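Local coordinates for protein ShdD (Sedimentibacter hydroxybenzoicus, PDB 7AE5), which takes part in the non-oxidative decarboxylation and detoxification of phenolic derivatives under anaerobic conditions, although its precise biochemical role is unknown, at residues H[3-8]-H[28-33]; H[21-25]-H[35-39]. All coordinates share one frame. Numbering follows the deposited sequence.

Contact 1. Residues H[3-8]-H[28-33]; sequences CHRCGS and CEKCCY. With ZN (zinc ion), chain Z.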
loop_
_atom_site.group_PDB
_atom_site.type_symbol
_atom_site.label_atom_id
_atom_site.label_comp_id
_atom_site.label_asym_id
_atom_site.label_seq_id
_atom_site.Cartn_x
_atom_site.Cartn_y
_atom_site.Cartn_z
ATOM N N CYS H 3 7.072 -46.504 -28.934
ATOM C CA CYS H 3 6.529 -45.893 -27.732
ATOM C C CYS H 3 6.074 -44.470 -28.040
ATOM O O CYS H 3 6.841 -43.663 -28.571
ATOM C CB CYS H 3 7.581 -45.896 -26.623
ATOM S SG CYS H 3 7.271 -44.718 -25.295
ATOM N N HIS H 4 4.818 -44.164 -27.707
ATOM C CA HIS H 4 4.236 -42.880 -28.083
ATOM C C HIS H 4 4.888 -41.703 -27.369
ATOM O O HIS H 4 4.774 -40.569 -27.845
ATOM C CB HIS H 4 2.732 -42.886 -27.802
ATOM C CG HIS H 4 1.978 -43.926 -28.570
ATOM N ND1 HIS H 4 1.890 -45.237 -28.155
ATOM C CD2 HIS H 4 1.281 -43.849 -29.728
ATOM C CE1 HIS H 4 1.169 -45.923 -29.025
ATOM N NE2 HIS H 4 0.787 -45.105 -29.988
ATOM N N ARG H 5 5.568 -41.942 -26.249
ATOM C CA ARG H 5 6.131 -40.858 -25.455
ATOM C C ARG H 5 7.553 -40.501 -25.881
ATOM O O ARG H 5 7.863 -39.325 -26.091
ATOM C CB ARG H 5 6.106 -41.229 -23.970
ATOM C CG ARG H 5 6.904 -40.289 -23.085
ATOM C CD ARG H 5 6.316 -40.229 -21.689
ATOM N NE ARG H 5 6.842 -41.283 -20.829
ATOM C CZ ARG H 5 6.459 -41.486 -19.577
ATOM N NH1 ARG H 5 5.537 -40.729 -19.006
ATOM N NH2 ARG H 5 7.012 -42.476 -18.881
ATOM N N CYS H 6 8.426 -41.497 -26.007
ATOM C CA CYS H 6 9.829 -41.256 -26.308
ATOM C C CYS H 6 10.260 -41.798 -27.665
ATOM O O CYS H 6 11.424 -41.626 -28.042
ATOM C CB CYS H 6 10.711 -41.852 -25.206
ATOM S SG CYS H 6 10.951 -43.629 -25.336
ATOM N N GLY H 7 9.359 -42.439 -28.408
ATOM C CA GLY H 7 9.650 -42.893 -29.752
ATOM C C GLY H 7 10.496 -44.141 -29.858
ATOM O O GLY H 7 10.804 -44.563 -30.980
ATOM N N SER H 8 10.878 -44.752 -28.741
ATOM C CA SER H 8 11.732 -45.928 -28.790
ATOM C C SER H 8 10.981 -47.129 -29.357
ATOM O O SER H 8 9.775 -47.294 -29.149
ATOM C CB SER H 8 12.264 -46.260 -27.397
ATOM O OG SER H 8 12.531 -47.644 -27.270
ATOM N N CYS H 28 7.194 -49.467 -22.638
ATOM C CA CYS H 28 8.491 -49.068 -23.162
ATOM C C CYS H 28 9.584 -49.421 -22.162
ATOM O O CYS H 28 9.456 -49.141 -20.967
ATOM C CB CYS H 28 8.498 -47.569 -23.455
ATOM S SG CYS H 28 10.106 -46.894 -23.894
ATOM N N GLU H 29 10.656 -50.044 -22.650
ATOM C CA GLU H 29 11.759 -50.424 -21.779
ATOM C C GLU H 29 12.739 -49.285 -21.532
ATOM O O GLU H 29 13.642 -49.437 -20.703
ATOM C CB GLU H 29 12.500 -51.632 -22.359
ATOM C CG GLU H 29 11.683 -52.917 -22.349
ATOM C CD GLU H 29 12.544 -54.161 -22.239
ATOM O OE1 GLU H 29 13.335 -54.258 -21.277
ATOM O OE2 GLU H 29 12.427 -55.046 -23.113
ATOM N N LYS H 30 12.582 -48.153 -22.217
ATOM C CA LYS H 30 13.448 -47.006 -21.974
ATOM C C LYS H 30 12.841 -46.028 -20.971
ATOM O O LYS H 30 13.527 -45.581 -20.047
ATOM C CB LYS H 30 13.762 -46.286 -23.290
ATOM C CG LYS H 30 15.081 -45.531 -23.266
ATOM C CD LYS H 30 14.958 -44.154 -23.901
ATOM C CE LYS H 30 15.077 -44.220 -25.411
ATOM N NZ LYS H 30 15.301 -42.871 -26.002
ATOM N N CYS H 31 11.559 -45.691 -21.130
ATOM C CA CYS H 31 10.927 -44.661 -20.314
ATOM C C CYS H 31 9.728 -45.166 -19.518
ATOM O O CYS H 31 9.039 -44.358 -18.881
ATOM C CB CYS H 31 10.510 -43.476 -21.191
ATOM S SG CYS H 31 8.953 -43.705 -22.070
ATOM N N CYS H 32 9.454 -46.469 -19.545
ATOM C CA CYS H 32 8.434 -47.136 -18.737
ATOM C C CYS H 32 7.008 -46.730 -19.088
ATOM O O CYS H 32 6.077 -47.107 -18.367
ATOM C CB CYS H 32 8.658 -46.912 -17.236
ATOM S SG CYS H 32 10.360 -47.138 -16.686
ATOM N N TYR H 33 6.803 -45.976 -20.166
ATOM C CA TYR H 33 5.447 -45.665 -20.600
ATOM C C TYR H 33 4.730 -46.940 -21.023
ATOM O O TYR H 33 5.294 -47.787 -21.719
ATOM C CB TYR H 33 5.470 -44.665 -21.758
ATOM C CG TYR H 33 4.106 -44.133 -22.145
ATOM C CD1 TYR H 33 3.422 -43.247 -21.321
ATOM C CD2 TYR H 33 3.504 -44.514 -23.337
ATOM C CE1 TYR H 33 2.175 -42.758 -21.674
ATOM C CE2 TYR H 33 2.258 -44.032 -23.698
ATOM C CZ TYR H 33 1.599 -43.153 -22.864
ATOM O OH TYR H 33 0.359 -42.672 -23.220
HETATM ZN ZN ZN Z . 9.288 -44.723 -24.132
#
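Arg5 lays its aliphatic start, at CB, over one face of the Tyr33 ring and carries its guanidinium on to Cys31. Arg5 NH2 donates a hydrogen bond to Cys31 O at 2.8 Å. Arg5 NE donates another to Cys31 SG at 3.4 Å, nearly straight at 170°. That sulfur is also a zinc ligand. The ion is held by the SG atoms of Cys3, Cys6, Cys28 and Cys31, each 2.3 Å from ZN. Two CxxC zinc knuckles thus close on one metal in a Cys4 site, as in zinc-ribbon domains, where such a zinc is structural. Backbone amides turn inward to the sulfurs in both loops. Cys6 N donates to Cys3 SG at 3.5 Å, and Cys31 N to Cys28 SG at 3.3 Å. Such bonds spread the negative charge of the thiolates. Cys3 CB packs 3.7 Å from Cys28 CB. Ser8 CB touches Lys30 CE at 4.0 Å. The ammonium of Lys30 forms a salt bridge with Asp51. Arg5 NH1 donates a hydrogen bond to Gly274 O of the phenolic acid decarboxylase chain, so the zinc site also touches the partner subunit. Residues 3-8 precede strand 11-16, where Cys3 touches Val11. Residues 28-33 link strand 24-28 to strand 34-36, and helix 51-55 packs on Lys30 and Cys31 through Ile54.

Contact 2. Residues H[21-25]-H[35-39]; sequences DAWEV and WRSTE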
loop_
_atom_site.group_PDB
_atom_site.type_symbol
_atom_site.label_atom_id
_atom_site.label_comp_id
_atom_site.label_asym_id
_atom_site.label_seq_id
_atom_site.Cartn_x
_atom_site.Cartn_y
_atom_site.Cartn_z
ATOM N N ASP H 21 -9.541 -62.358 -25.704
ATOM C CA ASP H 21 -8.512 -61.621 -26.427
ATOM C C ASP H 21 -9.012 -60.214 -26.722
ATOM O O ASP H 21 -9.069 -59.792 -27.882
ATOM C CB ASP H 21 -8.123 -62.351 -27.717
ATOM C CG ASP H 21 -6.862 -61.783 -28.354
ATOM O OD1 ASP H 21 -6.967 -60.863 -29.196
ATOM O OD2 ASP H 21 -5.761 -62.256 -28.005
ATOM N N ALA H 22 -9.391 -59.481 -25.675
ATOM C CA ALA H 22 -9.900 -58.131 -25.874
ATOM C C ALA H 22 -8.777 -57.140 -26.157
ATOM O O ALA H 22 -8.940 -56.242 -26.990
ATOM C CB ALA H 22 -10.704 -57.687 -24.651
ATOM N N TRP H 23 -7.636 -57.286 -25.486
ATOM C CA TRP H 23 -6.569 -56.301 -25.614
ATOM C C TRP H 23 -5.263 -56.876 -25.087
ATOM O O TRP H 23 -5.218 -57.958 -24.497
ATOM C CB TRP H 23 -6.915 -55.008 -24.867
ATOM C CG TRP H 23 -7.507 -55.235 -23.507
ATOM C CD1 TRP H 23 -8.820 -55.121 -23.158
ATOM C CD2 TRP H 23 -6.807 -55.606 -22.310
ATOM N NE1 TRP H 23 -8.984 -55.402 -21.824
ATOM C CE2 TRP H 23 -7.763 -55.702 -21.280
ATOM C CE3 TRP H 23 -5.465 -55.867 -22.010
ATOM C CZ2 TRP H 23 -7.423 -56.048 -19.975
ATOM C CZ3 TRP H 23 -5.131 -56.210 -20.714
ATOM C CH2 TRP H 23 -6.105 -56.296 -19.711
ATOM N N GLU H 24 -4.193 -56.118 -25.319
ATOM C CA GLU H 24 -2.883 -56.350 -24.734
ATOM C C GLU H 24 -2.374 -55.025 -24.186
ATOM O O GLU H 24 -2.881 -53.957 -24.533
ATOM C CB GLU H 24 -1.894 -56.918 -25.765
ATOM C CG GLU H 24 -2.537 -57.855 -26.787
ATOM C CD GLU H 24 -1.552 -58.825 -27.426
ATOM O OE1 GLU H 24 -0.513 -58.357 -27.946
ATOM O OE2 GLU H 24 -1.826 -60.047 -27.429
ATOM N N VAL H 25 -1.369 -55.097 -23.318
ATOM C CA VAL H 25 -0.742 -53.911 -22.747
ATOM C C VAL H 25 0.741 -53.943 -23.079
ATOM O O VAL H 25 1.419 -54.945 -22.822
ATOM C CB VAL H 25 -0.958 -53.816 -21.226
ATOM C CG1 VAL H 25 -0.396 -52.507 -20.701
ATOM C CG2 VAL H 25 -2.435 -53.930 -20.893
ATOM N N TRP H 35 0.723 -48.709 -22.245
ATOM C CA TRP H 35 -0.561 -48.396 -22.859
ATOM C C TRP H 35 -1.225 -49.674 -23.350
ATOM O O TRP H 35 -0.565 -50.678 -23.629
ATOM C CB TRP H 35 -0.403 -47.394 -24.009
ATOM C CG TRP H 35 0.284 -47.941 -25.224
ATOM C CD1 TRP H 35 -0.308 -48.484 -26.328
ATOM C CD2 TRP H 35 1.696 -47.985 -25.465
ATOM N NE1 TRP H 35 0.647 -48.867 -27.237
ATOM C CE2 TRP H 35 1.885 -48.572 -26.732
ATOM C CE3 TRP H 35 2.818 -47.590 -24.731
ATOM C CZ2 TRP H 35 3.151 -48.772 -27.281
ATOM C CZ3 TRP H 35 4.073 -47.788 -25.277
ATOM C CH2 TRP H 35 4.229 -48.374 -26.540
ATOM N N ARG H 36 -2.550 -49.613 -23.449
ATOM C CA ARG H 36 -3.358 -50.714 -23.948
ATOM C C ARG H 36 -3.484 -50.631 -25.464
ATOM O O ARG H 36 -3.501 -49.541 -26.045
ATOM C CB ARG H 36 -4.749 -50.690 -23.309
ATOM C CG ARG H 36 -5.368 -52.059 -23.079
ATOM C CD ARG H 36 -6.757 -51.935 -22.469
ATOM N NE ARG H 36 -6.759 -51.110 -21.266
ATOM C CZ ARG H 36 -6.454 -51.553 -20.053
ATOM N NH1 ARG H 36 -6.115 -52.814 -19.843
ATOM N NH2 ARG H 36 -6.489 -50.708 -19.027
ATOM N N SER H 37 -3.578 -51.801 -26.103
ATOM C CA SER H 37 -3.734 -51.849 -27.553
ATOM C C SER H 37 -5.014 -51.167 -28.017
ATOM O O SER H 37 -5.101 -50.761 -29.181
ATOM C CB SER H 37 -3.713 -53.301 -28.038
ATOM O OG SER H 37 -4.740 -54.062 -27.425
ATOM N N THR H 38 -6.006 -51.032 -27.134
ATOM C CA THR H 38 -7.244 -50.344 -27.478
ATOM C C THR H 38 -7.097 -48.829 -27.468
ATOM O O THR H 38 -7.897 -48.138 -28.109
ATOM C CB THR H 38 -8.361 -50.756 -26.515
ATOM O OG1 THR H 38 -8.044 -50.309 -25.191
ATOM C CG2 THR H 38 -8.526 -52.266 -26.509
ATOM N N GLU H 39 -6.103 -48.299 -26.762
ATOM C CA GLU H 39 -5.857 -46.867 -26.745
ATOM C C GLU H 39 -5.139 -46.428 -28.018
ATOM O O GLU H 39 -4.502 -47.223 -28.714
ATOM C CB GLU H 39 -5.017 -46.470 -25.530
ATOM C CG GLU H 39 -5.747 -46.488 -24.202
ATOM C CD GLU H 39 -4.917 -45.883 -23.083
ATOM O OE1 GLU H 39 -4.144 -46.633 -22.447
ATOM O OE2 GLU H 39 -5.036 -44.663 -22.837
#
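Ser37 N donates to Glu24 O at 2.8 Å, and Glu24 N donates to Ser37 OG at 3.0 Å. These bonds join the open end of an antiparallel beta hairpin made by strands 24-28 and 34-36. The serine hydroxyl takes the second amide where the chain leaves the sheet in a type I turn, Arg36 to Glu39. Val25 and Arg36 form a non-hydrogen-bonded pair, with CA atoms 4.3 Å apart and side chains on the same face. Arg36 reaches over Trp23 in a cation-pi contact, its CZ 4.5 Å from the centroid of the six-membered ring. The guanidinium also forms a salt bridge with Glu31 of the phenolic acid decarboxylase chain, and Trp23 NE1 donates a hydrogen bond to Lys57 O of that chain. Trp23 and Arg36 therefore belong to the subunit interface. Further out, Thr38 CG2 packs 3.6 Å from Trp23 CB. On the same face of the indole, Arg36 CD makes a CH-pi contact with the five-membered ring of Trp23, 3.7 Å from its centroid.

In the fold
Contacts 1 and 2 lie at the two ends of the same small sheet, with centres about 16 Å apart. Their segments alternate along the chain: 3-8, 21-25, 28-33, 35-39. Strand 24-28 runs from contact 2 into the zinc loop, and strand 34-36 returns from it. Trp35 bridges them directly. Its CH2 is 3.6 Å from Cys3 CA, its NE1 is 3.5 Å from His4 CE1, and its ring meets that of His4 edge-to-face. The nearest atom of the Trp35 side chain is about 6 Å from the zinc. Both ends of the sheet face the phenolic acid decarboxylase chain: Tyr33 packs on Gly139 of that chain, and Glu39 forms a salt bridge with its Arg133.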